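Local coordinates for designed Anbu Protein (PDB 5LOY) that assembles helically as a consensus-designed, ancestral-type Anbu beta subunit of the proteasome family, and is probably a hydrolase of the N-terminal nucleophile type, at residues 8-13 / 164-170; 16-20 / 184-188; 37-43 / 200-204; 49-55 / 107-112; 174-178 / 215-220. One frame throughout, in Å; residues are numbered along the deposited sequence.

Interaction 1: 8-13 / 164-170; sequences LDEGLV and TSLEDAA
Leu8 pushes its CD1 methyl into the helix that starts at Leu166, touching Ala169 CB at 3.6 Å and Leu166 CD2 at 3.7 Å, while its CD2 turns to the CB of Thr164. Val13 reaches the same spot from farther along the strand: its first torsion (chi1 176°) leaves CG2 for Ala169 CB, 3.9 Å away, and CG1 for Ala170. Gly11 CA lies 4.0 Å from Leu166 CD2, backbone against methyl. The direct hydrogen bond is Leu166 N to Glu10 OE1, 3.0 Å and fairly straight at 163°, with the donor standing above the carboxylate plane. The strand runs within 18° of the helix direction, the packing of outer helix on sheet found in the layered αββα fold of proteasome-type subunits. One shell out, a type I turn from Leu8 to Gly11 closes the hairpin between strands 2-8 and 11-21 and presents Glu10 to the helix start. A water joins Glu10 N to Thr164 O across the gap. Ser165 OG, the N-cap, takes Asp168 N at 3.1 Å, and Thr164 OG1 is bonded to Thr161 N.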
# COMPACT_ATOMS: atom_id res chain seq x y z
N LEU A 8 -20.83 -8.94 -3.48
CA LEU A 8 -20.85 -9.90 -4.58
C LEU A 8 -22.27 -10.26 -4.92
O LEU A 8 -23.18 -10.05 -4.12
CB LEU A 8 -20.12 -11.16 -4.16
CG LEU A 8 -18.81 -10.85 -3.43
CD1 LEU A 8 -18.53 -11.88 -2.38
CD2 LEU A 8 -17.68 -10.72 -4.41
N ASP A 9 -22.48 -10.84 -6.10
CA ASP A 9 -23.80 -11.32 -6.46
C ASP A 9 -24.31 -12.29 -5.41
O ASP A 9 -25.48 -12.24 -5.04
CB ASP A 9 -23.79 -11.99 -7.85
CG ASP A 9 -23.61 -10.99 -9.00
OD1 ASP A 9 -23.58 -9.75 -8.75
OD2 ASP A 9 -23.48 -11.44 -10.17
N GLU A 10 -23.43 -13.15 -4.91
CA GLU A 10 -23.79 -14.18 -3.92
C GLU A 10 -24.05 -13.65 -2.50
O GLU A 10 -24.61 -14.37 -1.69
CB GLU A 10 -22.67 -15.24 -3.84
CG GLU A 10 -22.71 -16.35 -4.89
CD GLU A 10 -21.61 -17.43 -4.70
OE1 GLU A 10 -20.98 -17.53 -3.60
OE2 GLU A 10 -21.36 -18.20 -5.68
N GLY A 11 -23.62 -12.42 -2.18
CA GLY A 11 -23.70 -11.89 -0.80
C GLY A 11 -22.65 -10.85 -0.41
O GLY A 11 -22.25 -10.04 -1.21
N LEU A 12 -22.25 -10.84 0.87
CA LEU A 12 -21.30 -9.86 1.41
C LEU A 12 -20.25 -10.54 2.29
O LEU A 12 -20.54 -11.53 2.97
CB LEU A 12 -22.01 -8.83 2.28
CG LEU A 12 -23.14 -7.99 1.69
CD1 LEU A 12 -24.02 -7.42 2.79
CD2 LEU A 12 -22.58 -6.87 0.83
N VAL A 13 -19.06 -9.96 2.31
CA VAL A 13 -17.99 -10.40 3.20
C VAL A 13 -17.38 -9.19 3.93
O VAL A 13 -17.07 -8.18 3.31
CB VAL A 13 -16.88 -11.07 2.39
CG1 VAL A 13 -15.72 -11.45 3.29
CG2 VAL A 13 -17.41 -12.28 1.66
N THR A 164 -17.34 -13.32 -8.19
CA THR A 164 -16.51 -14.07 -7.26
C THR A 164 -17.36 -14.76 -6.20
O THR A 164 -18.35 -14.20 -5.74
CB THR A 164 -15.50 -13.14 -6.58
OG1 THR A 164 -14.67 -12.50 -7.57
CG2 THR A 164 -14.62 -13.91 -5.61
N SER A 165 -16.97 -15.97 -5.82
CA SER A 165 -17.75 -16.75 -4.82
C SER A 165 -17.47 -16.23 -3.41
O SER A 165 -16.45 -15.59 -3.19
CB SER A 165 -17.40 -18.23 -4.88
OG SER A 165 -16.09 -18.45 -4.35
N LEU A 166 -18.38 -16.50 -2.48
CA LEU A 166 -18.17 -16.07 -1.09
C LEU A 166 -16.90 -16.66 -0.52
O LEU A 166 -16.15 -15.97 0.16
CB LEU A 166 -19.34 -16.47 -0.21
CG LEU A 166 -20.65 -15.74 -0.47
CD1 LEU A 166 -21.73 -16.31 0.43
CD2 LEU A 166 -20.50 -14.24 -0.25
N GLU A 167 -16.64 -17.93 -0.83
CA GLU A 167 -15.43 -18.60 -0.35
C GLU A 167 -14.16 -17.86 -0.83
O GLU A 167 -13.29 -17.53 -0.03
CB GLU A 167 -15.37 -20.07 -0.80
CG GLU A 167 -16.60 -20.91 -0.46
CD GLU A 167 -17.68 -20.89 -1.56
OE1 GLU A 167 -17.57 -21.68 -2.54
OE2 GLU A 167 -18.63 -20.07 -1.47
N ASP A 168 -14.08 -17.57 -2.12
CA ASP A 168 -12.90 -16.89 -2.65
C ASP A 168 -12.75 -15.47 -2.12
O ASP A 168 -11.63 -15.01 -1.90
CB ASP A 168 -12.90 -16.86 -4.19
CG ASP A 168 -12.57 -18.21 -4.80
OD1 ASP A 168 -12.07 -19.10 -4.08
OD2 ASP A 168 -12.83 -18.39 -6.01
N ALA A 169 -13.86 -14.76 -1.95
CA ALA A 169 -13.79 -13.38 -1.43
C ALA A 169 -13.27 -13.37 -0.01
O ALA A 169 -12.48 -12.48 0.34
CB ALA A 169 -15.14 -12.71 -1.50
N ALA A 170 -13.68 -14.36 0.79
CA ALA A 170 -13.12 -14.49 2.14
C ALA A 170 -11.62 -14.81 2.12
O ALA A 170 -10.84 -14.19 2.88
CB ALA A 170 -13.88 -15.50 2.94
O HOH W 1 -20.83 -13.85 -6.61

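Interaction 2: 16-20 / 184-188; sequences SDSRT and NLSVG
Asp17 and Arg19 reach from strand 11-21 to the loop that follows helix 166-183, beside the N-terminal Thr1 of this Ntn-type fold; in proteasome subunits that threonine is the nucleophile, and a similar role is probable here. Asp17 OD2 takes two donors of the contact: Gly188 N at 3.1 Å, along its anti lone pair, and Arg19 N at 3.2 Å, from well above the carboxylate plane. The second bond closes an Asx turn. Asp17 CG lies between the backbone N and the carbonyl carbon (chi1 83°), which folds the carboxylate back over the turn. Its other oxygen, OD1, accepts from Tyr2 N, and OD2 also bonds to Thr1 N, so the group ties the chain start to the loop. The loop has an Asx turn of its own, Asn184 OD1 gripping both Ser186 N at 2.8 Å and Ser186 OG.

Backbone to backbone, Ser18 N reaches Gly188 O in a weak bond of 3.3 Å. Water adds a bridge: one molecule donates to Ser186 O at 2.6 Å and, weakly, to Arg19 O.

The guanidinium of Arg19 comes next. CG stands anti to the backbone N and the chain bends at its third torsion (-75°), bringing the flat group over the Gly188 backbone, whose CA lies 3.7 Å above the guanidinium plane of Arg19, offset toward the rim. At the edge of the group, Arg19 NH1 donates to Leu185 O at 2.9 Å, the acceptor almost in the guanidinium plane but the donor well above the plane of the carbonyl.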
# COMPACT_ATOMS: atom_id res chain seq x y z
N SER A 16 -12.22 -7.34 9.72
CA SER A 16 -11.57 -6.24 10.43
C SER A 16 -10.56 -6.76 11.42
O SER A 16 -10.77 -7.84 11.96
CB SER A 16 -12.60 -5.39 11.18
OG SER A 16 -13.30 -6.19 12.12
N ASP A 17 -9.50 -6.00 11.67
CA ASP A 17 -8.51 -6.36 12.68
C ASP A 17 -8.87 -5.71 14.02
O ASP A 17 -9.97 -5.17 14.16
CB ASP A 17 -7.12 -5.92 12.24
CG ASP A 17 -6.85 -4.46 12.57
OD1 ASP A 17 -7.78 -3.64 12.36
OD2 ASP A 17 -5.72 -4.13 13.05
N SER A 18 -7.96 -5.74 15.00
CA SER A 18 -8.27 -5.19 16.33
C SER A 18 -7.20 -4.30 16.95
O SER A 18 -7.36 -3.83 18.05
CB SER A 18 -8.62 -6.32 17.30
OG SER A 18 -7.59 -7.29 17.35
N ARG A 19 -6.11 -4.05 16.24
CA ARG A 19 -5.03 -3.30 16.82
C ARG A 19 -5.37 -1.81 16.72
O ARG A 19 -5.71 -1.30 15.66
CB ARG A 19 -3.74 -3.63 16.12
CG ARG A 19 -2.52 -3.04 16.77
CD ARG A 19 -1.24 -3.63 16.20
NE ARG A 19 -0.95 -4.99 16.65
CZ ARG A 19 0.12 -5.69 16.27
NH1 ARG A 19 0.99 -5.19 15.41
NH2 ARG A 19 0.33 -6.91 16.74
N THR A 20 -5.33 -1.13 17.85
CA THR A 20 -5.95 0.16 17.96
C THR A 20 -5.09 1.13 18.76
O THR A 20 -4.61 0.79 19.83
CB THR A 20 -7.32 0.04 18.70
OG1 THR A 20 -8.13 -0.95 18.06
CG2 THR A 20 -8.08 1.35 18.67
N ASN A 184 3.11 -3.64 7.84
CA ASN A 184 2.76 -2.49 8.65
C ASN A 184 2.33 -2.89 10.05
O ASN A 184 1.38 -3.65 10.22
CB ASN A 184 1.62 -1.73 7.97
CG ASN A 184 1.21 -0.47 8.73
OD1 ASN A 184 0.58 -0.54 9.77
ND2 ASN A 184 1.60 0.69 8.21
N LEU A 185 3.02 -2.37 11.04
CA LEU A 185 2.80 -2.83 12.41
C LEU A 185 1.58 -2.22 13.12
O LEU A 185 1.36 -2.50 14.30
CB LEU A 185 4.07 -2.64 13.26
CG LEU A 185 5.21 -3.59 12.86
CD1 LEU A 185 6.39 -3.43 13.82
CD2 LEU A 185 4.76 -5.04 12.86
N SER A 186 0.81 -1.39 12.44
CA SER A 186 -0.35 -0.78 13.08
C SER A 186 -1.60 -1.66 12.88
O SER A 186 -2.64 -1.40 13.46
CB SER A 186 -0.59 0.66 12.57
OG SER A 186 -1.14 0.67 11.26
N VAL A 187 -1.48 -2.71 12.07
CA VAL A 187 -2.54 -3.71 11.99
C VAL A 187 -2.12 -5.08 12.55
O VAL A 187 -0.97 -5.48 12.42
CB VAL A 187 -3.29 -3.72 10.62
CG1 VAL A 187 -2.78 -2.65 9.68
CG2 VAL A 187 -3.32 -5.08 9.98
N GLY A 188 -3.06 -5.75 13.21
CA GLY A 188 -2.76 -6.94 14.00
C GLY A 188 -3.95 -7.79 14.43
O GLY A 188 -5.07 -7.31 14.56
O HOH W 2 -2.95 0.49 15.22

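Interaction 3: 37-43 / 200-204; sequences EVPGERV and SLRVG
Leu201 lies against the turn between strands 33-38 and 42-50, with CD1 3.6 Å from Gly40 O and CB over the Gly40 backbone; CD2 faces Glu41 O. Its backbone sits in the left-handed region, a kink that turns the carbonyl to the hairpin, where Gly40 N gives Leu201 O a 2.8 Å bond tilted modestly from the carbonyl plane. Gly40 itself has a positive phi, 82°, and follows Pro39 in a turn whose Glu41 and Arg42 together face Val38, a classic beta bulge. A turn late in the Arg202 chain (chi3 -79°) folds its guanidinium over this corner: Gly40 N lies above one face, and Pro39 CB is 3.6 Å from Arg202 NH1. Next along, Glu37 stretches out fully extended, and its OE2 accepts from Val203 N at 2.9 Å and a straight 170°, from above the carboxylate plane. Val43 packs alongside, CG1 meeting Val203 CG2 at 4.0 Å and crossing it at about a right angle, with CG2 against Arg202 N. The hairpin of one sheet thus meets the loop linking strands 191-197 and 205-209 of the other. Backbone amides carry the two bonds; Glu37 OE2 and Arg202 NH1, 5.9 Å apart, probably attract only at a distance.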
# COMPACT_ATOMS: atom_id res chain seq x y z
N GLU A 37 -28.85 -7.35 14.08
CA GLU A 37 -29.53 -8.44 13.42
C GLU A 37 -30.97 -8.55 13.96
O GLU A 37 -31.17 -8.54 15.17
CB GLU A 37 -28.76 -9.75 13.65
CG GLU A 37 -29.39 -10.98 12.96
CD GLU A 37 -28.75 -12.33 13.34
OE1 GLU A 37 -28.15 -12.44 14.43
OE2 GLU A 37 -28.84 -13.30 12.54
N VAL A 38 -31.95 -8.62 13.06
CA VAL A 38 -33.28 -9.15 13.38
C VAL A 38 -33.47 -10.37 12.50
O VAL A 38 -33.74 -10.24 11.31
CB VAL A 38 -34.42 -8.15 13.15
CG1 VAL A 38 -35.77 -8.77 13.48
CG2 VAL A 38 -34.19 -6.90 13.98
N PRO A 39 -33.30 -11.57 13.07
CA PRO A 39 -33.21 -12.76 12.20
C PRO A 39 -34.49 -12.94 11.40
O PRO A 39 -35.58 -12.85 11.96
CB PRO A 39 -33.01 -13.91 13.19
CG PRO A 39 -32.57 -13.27 14.48
CD PRO A 39 -33.26 -11.93 14.50
N GLY A 40 -34.35 -13.15 10.09
CA GLY A 40 -35.48 -13.23 9.18
C GLY A 40 -36.05 -11.91 8.68
O GLY A 40 -36.98 -11.93 7.88
N GLU A 41 -35.55 -10.75 9.14
CA GLU A 41 -35.98 -9.45 8.59
C GLU A 41 -34.78 -8.58 8.14
O GLU A 41 -34.88 -7.94 7.09
CB GLU A 41 -36.99 -8.70 9.50
CG GLU A 41 -36.49 -7.37 10.15
CD GLU A 41 -36.78 -6.01 9.41
OE1 GLU A 41 -36.67 -5.83 8.15
OE2 GLU A 41 -37.08 -5.03 10.15
N ARG A 42 -33.66 -8.55 8.87
CA ARG A 42 -32.47 -7.80 8.42
C ARG A 42 -31.17 -8.16 9.13
O ARG A 42 -31.17 -8.59 10.26
CB ARG A 42 -32.67 -6.29 8.62
CG ARG A 42 -32.74 -5.87 10.08
CD ARG A 42 -32.93 -4.38 10.28
NE ARG A 42 -34.12 -3.91 9.59
CZ ARG A 42 -34.37 -2.66 9.23
NH1 ARG A 42 -33.53 -1.67 9.48
NH2 ARG A 42 -35.49 -2.39 8.58
N VAL A 43 -30.07 -7.91 8.45
CA VAL A 43 -28.74 -7.96 9.02
C VAL A 43 -27.98 -6.72 8.59
O VAL A 43 -27.89 -6.44 7.40
CB VAL A 43 -27.95 -9.18 8.51
CG1 VAL A 43 -26.55 -9.19 9.09
CG2 VAL A 43 -28.66 -10.46 8.87
N SER A 200 -30.52 -14.64 3.00
CA SER A 200 -30.65 -15.45 4.22
C SER A 200 -31.33 -14.64 5.34
O SER A 200 -32.10 -15.19 6.09
CB SER A 200 -29.29 -15.97 4.69
OG SER A 200 -28.39 -14.89 4.92
N LEU A 201 -31.00 -13.35 5.44
CA LEU A 201 -31.52 -12.46 6.48
C LEU A 201 -31.15 -12.96 7.87
O LEU A 201 -31.91 -12.84 8.83
CB LEU A 201 -33.02 -12.26 6.31
CG LEU A 201 -33.45 -11.69 4.95
CD1 LEU A 201 -34.97 -11.63 4.86
CD2 LEU A 201 -32.86 -10.31 4.70
N ARG A 202 -29.95 -13.51 7.96
CA ARG A 202 -29.44 -14.21 9.12
C ARG A 202 -27.90 -14.13 9.07
O ARG A 202 -27.32 -14.16 8.00
CB ARG A 202 -29.92 -15.66 9.02
CG ARG A 202 -30.26 -16.35 10.31
CD ARG A 202 -31.00 -17.66 10.02
NE ARG A 202 -32.42 -17.44 9.70
CZ ARG A 202 -33.40 -17.27 10.60
NH1 ARG A 202 -33.14 -17.27 11.91
NH2 ARG A 202 -34.66 -17.07 10.20
N VAL A 203 -27.23 -14.00 10.21
CA VAL A 203 -25.77 -14.08 10.22
C VAL A 203 -25.37 -15.55 10.09
O VAL A 203 -25.54 -16.33 11.03
CB VAL A 203 -25.16 -13.52 11.51
CG1 VAL A 203 -23.66 -13.70 11.49
CG2 VAL A 203 -25.49 -12.05 11.64
N GLY A 204 -24.86 -15.93 8.92
CA GLY A 204 -24.58 -17.35 8.64
C GLY A 204 -23.27 -17.79 9.25
O GLY A 204 -23.24 -18.68 10.09

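Interaction 4: 49-55 / 107-112; sequences AGNLATT and DFNASF
Asn51 sets its amide at the rim of the Phe108 ring: Asn51 ND2 lies in the ring plane, at its edge, 3.5 Å from Phe108 CD1, the amide turned 87° to the ring. Phe108 and Asp107 are poorly ordered, and this end of the contact should be read with some reserve. The same ND2 donates to Asp107 O at 3.2 Å, rising out of the carbonyl plane, while Asn51 OD1 takes Thr54 N in its own carbonyl plane, on a lone pair. With CG anti to the backbone N (chi1 -172°), one amide can both cap the helix and reach across. Thr54 adds its hydroxyl, OG1 to Phe108 O at 2.8 Å, and turns CG2 to Ala110 CB, 3.7 Å away; Thr55 CG2 touches that methyl too and comes near Phe112 CZ. Along the strands, Asn51 N bonds to Asn109 O at 2.9 Å, and Ala49 and Ser111 form a hydrogen-bonded antiparallel pair. Gly50 and Ala110 come as close as 4.2 Å, CA to CA, as a non-hydrogen-bonded pair. Ala49 also touches Thr1. This strand-to-helix corner, N-capped by Asn51, belongs to the antiparallel sheet covered by helices 52-62 and 79-94 in the αββα sandwich of proteasome-type subunits.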
# COMPACT_ATOMS: atom_id res chain seq x y z
N ALA A 49 -13.17 2.77 11.98
CA ALA A 49 -11.75 3.14 11.93
C ALA A 49 -11.54 4.57 12.39
O ALA A 49 -12.44 5.41 12.29
CB ALA A 49 -11.25 2.99 10.52
N GLY A 50 -10.34 4.86 12.86
CA GLY A 50 -9.96 6.20 13.30
C GLY A 50 -9.94 6.31 14.79
O GLY A 50 -9.79 5.35 15.50
N ASN A 51 -10.13 7.52 15.28
CA ASN A 51 -10.05 7.79 16.68
C ASN A 51 -11.07 6.99 17.48
O ASN A 51 -12.26 7.06 17.20
CB ASN A 51 -10.26 9.26 16.87
CG ASN A 51 -10.01 9.69 18.28
OD1 ASN A 51 -10.84 9.47 19.16
ND2 ASN A 51 -8.87 10.28 18.51
N LEU A 52 -10.61 6.23 18.46
CA LEU A 52 -11.46 5.34 19.25
C LEU A 52 -12.50 6.10 20.08
O LEU A 52 -13.62 5.67 20.18
CB LEU A 52 -10.62 4.49 20.20
CG LEU A 52 -11.39 3.42 21.00
CD1 LEU A 52 -11.97 2.36 20.07
CD2 LEU A 52 -10.51 2.76 22.02
N ALA A 53 -12.13 7.21 20.69
CA ALA A 53 -13.13 7.98 21.44
C ALA A 53 -14.28 8.41 20.53
O ALA A 53 -15.44 8.40 20.94
CB ALA A 53 -12.52 9.19 22.14
N THR A 54 -13.96 8.78 19.30
CA THR A 54 -14.97 9.19 18.35
C THR A 54 -15.83 8.00 17.90
O THR A 54 -17.05 8.08 17.94
CB THR A 54 -14.31 9.85 17.13
OG1 THR A 54 -13.61 11.00 17.57
CG2 THR A 54 -15.35 10.27 16.09
N THR A 55 -15.22 6.88 17.51
CA THR A 55 -16.03 5.75 17.08
C THR A 55 -16.94 5.23 18.20
O THR A 55 -18.09 4.92 17.95
CB THR A 55 -15.21 4.59 16.50
OG1 THR A 55 -14.37 4.06 17.52
CG2 THR A 55 -14.38 5.08 15.36
N ASP A 107 -5.73 14.22 16.54
CA ASP A 107 -6.62 13.95 15.39
C ASP A 107 -7.85 13.07 15.75
O ASP A 107 -7.70 11.85 15.96
CB ASP A 107 -5.84 13.29 14.24
CG ASP A 107 -6.72 13.00 12.99
OD1 ASP A 107 -7.76 13.67 12.77
OD2 ASP A 107 -6.38 12.07 12.22
N PHE A 108 -9.04 13.69 15.75
CA PHE A 108 -10.28 13.04 16.19
C PHE A 108 -11.14 12.42 15.07
O PHE A 108 -12.26 11.98 15.33
CB PHE A 108 -11.13 14.00 17.05
CG PHE A 108 -10.40 14.53 18.28
CD1 PHE A 108 -9.64 13.68 19.09
CD2 PHE A 108 -10.50 15.87 18.65
CE1 PHE A 108 -8.98 14.16 20.21
CE2 PHE A 108 -9.85 16.36 19.78
CZ PHE A 108 -9.09 15.50 20.56
N ASN A 109 -10.62 12.36 13.85
CA ASN A 109 -11.41 11.85 12.73
C ASN A 109 -11.68 10.36 12.76
O ASN A 109 -10.91 9.59 13.33
CB ASN A 109 -10.75 12.18 11.40
CG ASN A 109 -10.99 13.60 10.97
OD1 ASN A 109 -11.71 14.35 11.61
ND2 ASN A 109 -10.36 13.99 9.88
N ALA A 110 -12.78 9.98 12.11
CA ALA A 110 -13.22 8.60 12.09
C ALA A 110 -13.92 8.29 10.80
O ALA A 110 -14.30 9.17 10.04
CB ALA A 110 -14.13 8.31 13.26
N SER A 111 -14.13 7.01 10.56
CA SER A 111 -14.56 6.54 9.26
C SER A 111 -15.22 5.16 9.40
O SER A 111 -14.85 4.39 10.27
CB SER A 111 -13.32 6.46 8.36
OG SER A 111 -13.73 6.32 7.04
N PHE A 112 -16.19 4.84 8.54
CA PHE A 112 -16.94 3.61 8.70
C PHE A 112 -17.27 2.92 7.38
O PHE A 112 -17.34 3.56 6.32
CB PHE A 112 -18.26 3.90 9.41
CG PHE A 112 -18.12 4.62 10.73
CD1 PHE A 112 -18.02 5.99 10.78
CD2 PHE A 112 -18.08 3.90 11.91
CE1 PHE A 112 -17.86 6.65 11.98
CE2 PHE A 112 -17.94 4.55 13.11
CZ PHE A 112 -17.83 5.92 13.15

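Interaction 5: 174-178 / 215-220; sequences LVSFD and YFRMLR
Two helices meet here, 166-183 and the C-terminal 214-232, their local axes 10.6 Å apart and crossing at -73°. Leu174 and Leu219 form the apolar heart: Leu174 CB meets Leu219 CD2 at 3.7 Å, the side chains at about a right angle. Leu174 CD1 slips to the ring edge of Tyr215, near CE2, while the edge of Phe216 comes to Leu174, CE1 lying 3.6 Å from Leu174 O. One helical turn on, Arg220 lays its CD over a face of that same Phe216 ring, which probably helps direct the arginine chain back to Asp178.

There the salt bridge forms. Arg220 NE reaches Asp178 OD1 at 2.7 Å, 160° at the hydrogen; the oxygen lies in the guanidinium plane, but the donor stands above that of the carboxylate, the two groups being 86° apart. NH2 adds a weak bond of 3.1 Å to the same oxygen. Asp178 OD1 also pairs with Arg182, and OD2 with Arg158 of the second subunit, so this buried carboxylate is probably well stabilised as the anion. A water links its OD2 to Arg220 O.

Tyr215 sends its hydroxyl to Pro235 O of the second subunit, and Leu234 of that subunit packs on Val175 and Leu219. The arrangement is that of a helical layer outside the sheet of a proteasome-type subunit, with the C-terminal helix 214-232 facing the second subunit.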
# COMPACT_ATOMS: atom_id res chain seq x y z
N LEU A 174 -8.53 -12.43 3.59
CA LEU A 174 -7.54 -12.90 4.55
C LEU A 174 -6.09 -12.71 4.06
O LEU A 174 -5.20 -12.30 4.82
CB LEU A 174 -7.81 -14.36 4.91
CG LEU A 174 -9.09 -14.53 5.73
CD1 LEU A 174 -9.36 -15.99 6.02
CD2 LEU A 174 -9.01 -13.78 7.06
N VAL A 175 -5.88 -12.97 2.78
CA VAL A 175 -4.59 -12.77 2.17
C VAL A 175 -4.22 -11.28 2.17
O VAL A 175 -3.07 -10.89 2.45
CB VAL A 175 -4.62 -13.36 0.73
CG1 VAL A 175 -3.50 -12.83 -0.13
CG2 VAL A 175 -4.57 -14.88 0.81
N SER A 176 -5.21 -10.44 1.88
CA SER A 176 -5.07 -8.98 2.02
C SER A 176 -4.59 -8.57 3.43
O SER A 176 -3.74 -7.68 3.56
CB SER A 176 -6.41 -8.30 1.73
OG SER A 176 -6.23 -6.90 1.66
N PHE A 177 -5.12 -9.22 4.47
CA PHE A 177 -4.67 -8.94 5.81
C PHE A 177 -3.28 -9.44 6.07
O PHE A 177 -2.49 -8.78 6.75
CB PHE A 177 -5.62 -9.52 6.86
CG PHE A 177 -6.73 -8.60 7.19
CD1 PHE A 177 -7.84 -8.51 6.36
CD2 PHE A 177 -6.67 -7.78 8.31
CE1 PHE A 177 -8.87 -7.63 6.63
CE2 PHE A 177 -7.70 -6.88 8.58
CZ PHE A 177 -8.79 -6.80 7.73
N ASP A 178 -2.97 -10.61 5.55
CA ASP A 178 -1.63 -11.19 5.71
C ASP A 178 -0.57 -10.22 5.22
O ASP A 178 0.39 -9.93 5.94
CB ASP A 178 -1.55 -12.51 4.97
CG ASP A 178 -0.15 -13.10 4.94
OD1 ASP A 178 0.54 -13.17 5.99
OD2 ASP A 178 0.27 -13.51 3.83
N TYR A 215 -6.44 -22.72 10.45
CA TYR A 215 -6.72 -22.41 9.06
C TYR A 215 -5.89 -21.21 8.59
O TYR A 215 -5.25 -21.28 7.51
CB TYR A 215 -8.20 -22.14 8.81
CG TYR A 215 -8.46 -21.68 7.39
CD1 TYR A 215 -8.34 -22.55 6.31
CD2 TYR A 215 -8.80 -20.37 7.12
CE1 TYR A 215 -8.57 -22.12 5.02
CE2 TYR A 215 -9.04 -19.93 5.84
CZ TYR A 215 -8.93 -20.80 4.79
OH TYR A 215 -9.16 -20.32 3.50
N PHE A 216 -5.88 -20.12 9.37
CA PHE A 216 -5.18 -18.92 8.93
C PHE A 216 -3.68 -19.18 8.84
O PHE A 216 -3.04 -18.68 7.93
CB PHE A 216 -5.51 -17.71 9.82
CG PHE A 216 -5.06 -16.37 9.24
CD1 PHE A 216 -5.28 -16.03 7.92
CD2 PHE A 216 -4.43 -15.45 10.05
CE1 PHE A 216 -4.88 -14.78 7.41
CE2 PHE A 216 -4.03 -14.22 9.56
CZ PHE A 216 -4.24 -13.88 8.23
N ARG A 217 -3.14 -20.01 9.73
CA ARG A 217 -1.75 -20.45 9.61
C ARG A 217 -1.47 -21.23 8.34
O ARG A 217 -0.47 -20.99 7.69
CB ARG A 217 -1.35 -21.34 10.76
CG ARG A 217 -0.83 -20.60 11.97
CD ARG A 217 -0.12 -21.57 12.92
NE ARG A 217 0.10 -20.89 14.19
CZ ARG A 217 0.44 -21.49 15.32
NH1 ARG A 217 0.59 -22.81 15.37
NH2 ARG A 217 0.62 -20.76 16.41
N MET A 218 -2.35 -22.17 8.00
CA MET A 218 -2.21 -22.93 6.78
C MET A 218 -2.26 -22.02 5.57
O MET A 218 -1.49 -22.18 4.64
CB MET A 218 -3.30 -23.99 6.64
CG MET A 218 -2.82 -25.28 6.00
SD MET A 218 -4.02 -26.66 5.95
CE MET A 218 -5.67 -25.93 5.86
N LEU A 219 -3.18 -21.08 5.58
CA LEU A 219 -3.37 -20.21 4.44
C LEU A 219 -2.11 -19.39 4.21
O LEU A 219 -1.61 -19.30 3.09
CB LEU A 219 -4.57 -19.30 4.67
CG LEU A 219 -5.11 -18.46 3.52
CD1 LEU A 219 -5.68 -19.39 2.46
CD2 LEU A 219 -6.20 -17.51 3.99
N ARG A 220 -1.59 -18.77 5.26
CA ARG A 220 -0.43 -17.92 5.12
C ARG A 220 0.77 -18.70 4.58
O ARG A 220 1.51 -18.22 3.73
CB ARG A 220 -0.08 -17.28 6.45
CG ARG A 220 -1.16 -16.33 6.94
CD ARG A 220 -0.85 -15.80 8.32
NE ARG A 220 -0.20 -14.51 8.19
CZ ARG A 220 0.08 -13.70 9.21
NH1 ARG A 220 -0.22 -14.08 10.45
NH2 ARG A 220 0.67 -12.51 8.98
O HOH W 3 2.24 -15.41 3.60

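Interactions 1 and 5 are the buried ones; they share helix 166-183, packing it on strand 11-21 and against helix 214-232, and both come within reach of the second subunit. Interactions 1 and 2 use strand 11-21 at places whose centres lie about 23 Å apart, on opposite sides of the chain's centre: mainly apolar packing at one end, polar bonds to a loop beside Thr1 at the other. Phe177 of 174-178 packs on Asp17, joining interactions 2 and 5. Interactions 2 and 4, both partly buried, touch at Thr20 and Leu52. Interactions 3 and 4 both involve strand 42-50, but the first is a surface contact of hairpin and loop while the second works by strand pairing and a helix cap.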